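Local coordinates for uncharacterized protein (Bdellovibrio bacteriovorus, PDB 3TM8), which binds a pair of iron ions in an HD-GYP domain and probably belongs to the cyclic-di-GMP phosphodiesterases or their close relatives, at residues P211-P223 against A286-K298. Numbering follows the deposited sequence.
With PO4 (phosphate ion), chain C.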
loop_
_atom_site.group_PDB
_atom_site.type_symbol
_atom_site.label_atom_id
_atom_site.label_comp_id
_atom_site.label_asym_id
_atom_site.label_seq_id
_atom_site.Cartn_x
_atom_site.Cartn_y
_atom_site.Cartn_z
ATOM N N PRO A 211 -9.887 13.481 -8.000
ATOM C CA PRO A 211 -9.246 14.799 -8.017
ATOM C C PRO A 211 -8.911 15.278 -6.612
ATOM O O PRO A 211 -8.288 16.322 -6.449
ATOM C CB PRO A 211 -10.319 15.703 -8.633
ATOM C CG PRO A 211 -11.605 15.042 -8.272
ATOM C CD PRO A 211 -11.328 13.555 -8.289
ATOM N N LEU A 212 -9.322 14.520 -5.603
ATOM C CA LEU A 212 -9.086 14.918 -4.228
ATOM C C LEU A 212 -7.606 14.872 -3.870
ATOM O O LEU A 212 -6.927 13.887 -4.149
ATOM C CB LEU A 212 -9.863 13.997 -3.283
ATOM C CG LEU A 212 -9.743 14.255 -1.778
ATOM C CD1 LEU A 212 -10.290 15.626 -1.395
ATOM C CD2 LEU A 212 -10.474 13.163 -1.020
ATOM N N ASN A 213 -7.117 15.927 -3.228
ATOM C CA ASN A 213 -5.793 15.896 -2.612
ATOM C C ASN A 213 -5.903 15.253 -1.234
ATOM O O ASN A 213 -6.473 15.840 -0.319
ATOM C CB ASN A 213 -5.225 17.313 -2.486
ATOM C CG ASN A 213 -3.883 17.353 -1.768
ATOM O OD1 ASN A 213 -3.256 16.322 -1.531
ATOM N ND2 ASN A 213 -3.428 18.558 -1.436
ATOM N N LEU A 214 -5.375 14.039 -1.101
ATOM C CA LEU A 214 -5.498 13.301 0.154
ATOM C C LEU A 214 -4.581 13.839 1.234
ATOM O O LEU A 214 -4.788 13.594 2.418
ATOM C CB LEU A 214 -5.185 11.821 -0.054
ATOM C CG LEU A 214 -6.180 11.064 -0.923
ATOM C CD1 LEU A 214 -5.726 9.630 -1.083
ATOM C CD2 LEU A 214 -7.576 11.130 -0.322
ATOM N N ASN A 215 -3.553 14.560 0.812
ATOM C CA ASN A 215 -2.523 15.045 1.715
ATOM C C ASN A 215 -2.956 16.331 2.416
ATOM O O ASN A 215 -2.306 17.374 2.302
ATOM C CB ASN A 215 -1.221 15.239 0.933
ATOM C CG ASN A 215 -0.026 15.505 1.827
ATOM O OD1 ASN A 215 0.836 16.326 1.497
ATOM N ND2 ASN A 215 0.036 14.817 2.957
ATOM N N GLN A 216 -4.074 16.246 3.132
ATOM C CA GLN A 216 -4.572 17.348 3.944
ATOM C C GLN A 216 -5.428 16.750 5.062
ATOM O O GLN A 216 -5.959 15.648 4.911
ATOM C CB GLN A 216 -5.386 18.320 3.093
ATOM C CG GLN A 216 -6.632 17.714 2.482
ATOM C CD GLN A 216 -7.393 18.693 1.600
ATOM O OE1 GLN A 216 -7.659 19.829 1.996
ATOM N NE2 GLN A 216 -7.760 18.251 0.406
ATOM N N PRO A 217 -5.551 17.459 6.193
ATOM C CA PRO A 217 -6.378 16.926 7.282
ATOM C C PRO A 217 -7.862 16.906 6.921
ATOM O O PRO A 217 -8.364 17.887 6.364
ATOM C CB PRO A 217 -6.116 17.900 8.439
ATOM C CG PRO A 217 -4.812 18.567 8.091
ATOM C CD PRO A 217 -4.825 18.677 6.593
ATOM N N LEU A 218 -8.552 15.806 7.230
ATOM C CA LEU A 218 -9.986 15.700 6.950
ATOM C C LEU A 218 -10.776 16.849 7.565
ATOM O O LEU A 218 -11.697 17.378 6.946
ATOM C CB LEU A 218 -10.563 14.371 7.451
ATOM C CG LEU A 218 -10.021 13.111 6.780
ATOM C CD1 LEU A 218 -10.720 11.876 7.332
ATOM C CD2 LEU A 218 -10.166 13.181 5.265
ATOM N N ASP A 219 -10.412 17.238 8.782
ATOM C CA ASP A 219 -11.195 18.231 9.510
ATOM C C ASP A 219 -10.959 19.676 9.073
ATOM O O ASP A 219 -11.601 20.593 9.583
ATOM C CB ASP A 219 -11.012 18.067 11.023
ATOM C CG ASP A 219 -11.689 16.815 11.548
ATOM O OD1 ASP A 219 -12.719 16.415 10.964
ATOM O OD2 ASP A 219 -11.195 16.228 12.534
ATOM N N SER A 220 -10.051 19.881 8.129
ATOM C CA SER A 220 -9.879 21.206 7.538
ATOM C C SER A 220 -10.112 21.206 6.023
ATOM O O SER A 220 -9.925 22.222 5.361
ATOM C CB SER A 220 -8.521 21.814 7.909
ATOM O OG SER A 220 -7.470 20.885 7.746
ATOM N N MET A 221 -10.542 20.072 5.477
ATOM C CA MET A 221 -10.956 20.027 4.081
ATOM C C MET A 221 -12.137 20.947 3.836
ATOM O O MET A 221 -12.985 21.126 4.708
ATOM C CB MET A 221 -11.381 18.616 3.688
ATOM C CG MET A 221 -10.241 17.705 3.322
ATOM S SD MET A 221 -10.844 16.077 2.840
ATOM C CE MET A 221 -9.289 15.254 2.510
ATOM N N SER A 222 -12.205 21.514 2.636
ATOM C CA SER A 222 -13.387 22.258 2.231
ATOM C C SER A 222 -14.587 21.321 2.294
ATOM O O SER A 222 -14.430 20.102 2.189
ATOM C CB SER A 222 -13.225 22.777 0.804
ATOM O OG SER A 222 -13.212 21.696 -0.113
ATOM N N PRO A 223 -15.796 21.876 2.480
ATOM C CA PRO A 223 -16.988 21.023 2.480
ATOM C C PRO A 223 -17.062 20.156 1.223
ATOM O O PRO A 223 -17.442 18.990 1.301
ATOM C CB PRO A 223 -18.146 22.032 2.516
ATOM C CG PRO A 223 -17.529 23.367 2.197
ATOM C CD PRO A 223 -16.129 23.294 2.693
ATOM N N ALA A 286 -6.512 4.649 10.074
ATOM C CA ALA A 286 -6.662 5.918 10.764
ATOM C C ALA A 286 -5.298 6.394 11.244
ATOM O O ALA A 286 -4.988 7.587 11.194
ATOM C CB ALA A 286 -7.631 5.774 11.924
ATOM N N MET A 287 -4.475 5.455 11.705
ATOM C CA MET A 287 -3.127 5.796 12.146
ATOM C C MET A 287 -2.244 6.292 10.987
ATOM O O MET A 287 -1.586 7.320 11.115
ATOM C CB MET A 287 -2.490 4.638 12.930
ATOM C CG MET A 287 -3.196 4.358 14.266
ATOM S SD MET A 287 -2.879 5.572 15.569
ATOM C CE MET A 287 -1.307 4.969 16.177
ATOM N N ASP A 288 -2.234 5.593 9.852
ATOM C CA ASP A 288 -1.395 6.057 8.750
ATOM C C ASP A 288 -1.925 7.339 8.127
ATOM O O ASP A 288 -1.137 8.154 7.648
ATOM C CB ASP A 288 -1.170 5.011 7.658
ATOM C CG ASP A 288 -0.086 5.443 6.679
ATOM O OD1 ASP A 288 0.996 5.841 7.150
ATOM O OD2 ASP A 288 -0.310 5.415 5.449
ATOM N N ARG A 289 -3.243 7.537 8.116
ATOM C CA ARG A 289 -3.751 8.813 7.614
ATOM C C ARG A 289 -3.161 9.951 8.447
ATOM O O ARG A 289 -2.692 10.941 7.896
ATOM C CB ARG A 289 -5.279 8.896 7.567
ATOM C CG ARG A 289 -5.806 10.334 7.677
ATOM C CD ARG A 289 -7.202 10.515 7.093
ATOM N NE ARG A 289 -7.170 10.660 5.642
ATOM C CZ ARG A 289 -6.801 11.764 4.995
ATOM N NH1 ARG A 289 -6.423 12.846 5.668
ATOM N NH2 ARG A 289 -6.800 11.776 3.668
ATOM N N LEU A 290 -3.173 9.811 9.768
ATOM C CA LEU A 290 -2.619 10.861 10.619
ATOM C C LEU A 290 -1.151 11.096 10.305
ATOM O O LEU A 290 -0.711 12.234 10.144
ATOM C CB LEU A 290 -2.786 10.538 12.112
ATOM C CG LEU A 290 -4.227 10.568 12.618
ATOM C CD1 LEU A 290 -4.263 10.350 14.132
ATOM C CD2 LEU A 290 -4.916 11.874 12.241
ATOM N N ILE A 291 -0.396 10.010 10.211
ATOM C CA ILE A 291 1.045 10.113 10.070
ATOM C C ILE A 291 1.469 10.570 8.672
ATOM O O ILE A 291 2.296 11.476 8.529
ATOM C CB ILE A 291 1.705 8.783 10.437
ATOM C CG1 ILE A 291 1.510 8.516 11.931
ATOM C CG2 ILE A 291 3.178 8.794 10.059
ATOM C CD1 ILE A 291 1.746 7.079 12.340
ATOM N N THR A 292 0.872 9.970 7.646
ATOM C CA THR A 292 1.269 10.225 6.263
ATOM C C THR A 292 0.522 11.380 5.591
ATOM O O THR A 292 1.135 12.176 4.879
ATOM C CB THR A 292 1.147 8.942 5.431
ATOM O OG1 THR A 292 2.113 7.996 5.912
ATOM C CG2 THR A 292 1.407 9.211 3.946
ATOM N N PHE A 293 -0.785 11.491 5.819
ATOM C CA PHE A 293 -1.581 12.517 5.142
ATOM C C PHE A 293 -1.800 13.776 5.982
ATOM O O PHE A 293 -2.173 14.805 5.433
ATOM C CB PHE A 293 -2.955 11.980 4.713
ATOM C CG PHE A 293 -2.910 10.871 3.698
ATOM C CD1 PHE A 293 -2.058 10.925 2.601
ATOM C CD2 PHE A 293 -3.771 9.790 3.823
ATOM C CE1 PHE A 293 -2.044 9.894 1.660
ATOM C CE2 PHE A 293 -3.768 8.762 2.889
ATOM C CZ PHE A 293 -2.905 8.813 1.807
ATOM N N GLU A 294 -1.595 13.703 7.295
ATOM C CA GLU A 294 -1.913 14.846 8.156
ATOM C C GLU A 294 -0.710 15.366 8.947
ATOM O O GLU A 294 -0.835 16.309 9.724
ATOM C CB GLU A 294 -3.109 14.519 9.075
ATOM C CG GLU A 294 -4.329 14.031 8.281
ATOM C CD GLU A 294 -5.653 14.079 9.035
ATOM O OE1 GLU A 294 -5.697 14.608 10.166
ATOM O OE2 GLU A 294 -6.667 13.605 8.468
ATOM N N GLY A 295 0.456 14.767 8.727
ATOM C CA GLY A 295 1.689 15.247 9.331
ATOM C C GLY A 295 1.790 15.091 10.841
ATOM O O GLY A 295 2.578 15.776 11.492
ATOM N N VAL A 296 1.013 14.176 11.408
ATOM C CA VAL A 296 1.060 13.950 12.847
ATOM C C VAL A 296 2.270 13.085 13.203
ATOM O O VAL A 296 2.465 12.027 12.610
ATOM C CB VAL A 296 -0.225 13.258 13.335
ATOM C CG1 VAL A 296 -0.136 12.936 14.825
ATOM C CG2 VAL A 296 -1.446 14.121 13.026
ATOM N N PRO A 297 3.093 13.529 14.170
ATOM C CA PRO A 297 4.215 12.674 14.570
ATOM C C PRO A 297 3.701 11.319 15.062
ATOM O O PRO A 297 2.668 11.248 15.737
ATOM C CB PRO A 297 4.865 13.457 15.716
ATOM C CG PRO A 297 4.450 14.883 15.484
ATOM C CD PRO A 297 3.062 14.795 14.920
ATOM N N LYS A 298 4.417 10.252 14.735
ATOM C CA LYS A 298 3.905 8.917 15.011
ATOM C C LYS A 298 3.597 8.689 16.498
ATOM O O LYS A 298 2.641 7.996 16.833
ATOM C CB LYS A 298 4.815 7.821 14.428
ATOM C CG LYS A 298 6.223 7.765 14.981
ATOM C CD LYS A 298 7.009 6.620 14.332
ATOM C CE LYS A 298 7.114 6.801 12.822
ATOM N NZ LYS A 298 7.825 5.678 12.142
HETATM P P PO4 C . -8.095 7.738 3.657
HETATM O O1 PO4 C . -7.851 9.200 3.383
HETATM O O2 PO4 C . -6.811 6.946 3.718
HETATM O O3 PO4 C . -8.717 7.551 5.061
HETATM O O4 PO4 C . -9.102 7.189 2.669
HETATM O O HOH W 1 1.461 15.156 5.352
HETATM O O HOH W 2 -8.376 15.965 10.500
#
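Beside the di-iron site of the HD-GYP domain, Arg289 and Phe293 of segment 286-298 meet Leu214, Gln216 and Leu218 of the loop that leads into helix 223-240. Arg289 NH1 donates to Gln216 O (2.9 Å), which lies in the guanidinium plane; Arg289 NH2 donates to a lone pair of Leu214 O (3.0 Å), tilted 26° from that plane. Arg289 NE and Arg289 NH2 together grip phosphate O1, each at 2.8 Å. A bend at chi3 (-81°) brings the guanidinium beside these two carbonyls. Leu218 CD2 lies over the centre of one guanidinium face, 3.7 Å from Arg289 CZ, while Phe293 CD2 covers the opposite face toward its rim, which limits its rotation. Leu214 CB sits squarely over the Phe293 ring, 4.1 Å from its centroid, in a CH-pi contact. Glu294 OE2 has two grips: Arg289 NH1 reaches its anti lone pair in a salt bridge, and Leu218 N meets Glu294 OE2 from above the carboxylate plane (3.2 Å). One water links Asn215 ND2 to Thr292 O; a second joins Glu294 OE1 to Asp219 N. The phosphate ion, probably from the crystallisation liquor, may mark where a substrate phosphate could sit. Arg289, His207, Trp229 and the iron ligand Asn285 form its pocket, and Phe293 meets the iron ligand His170, at the binuclear metal centre of an HD-GYP fold.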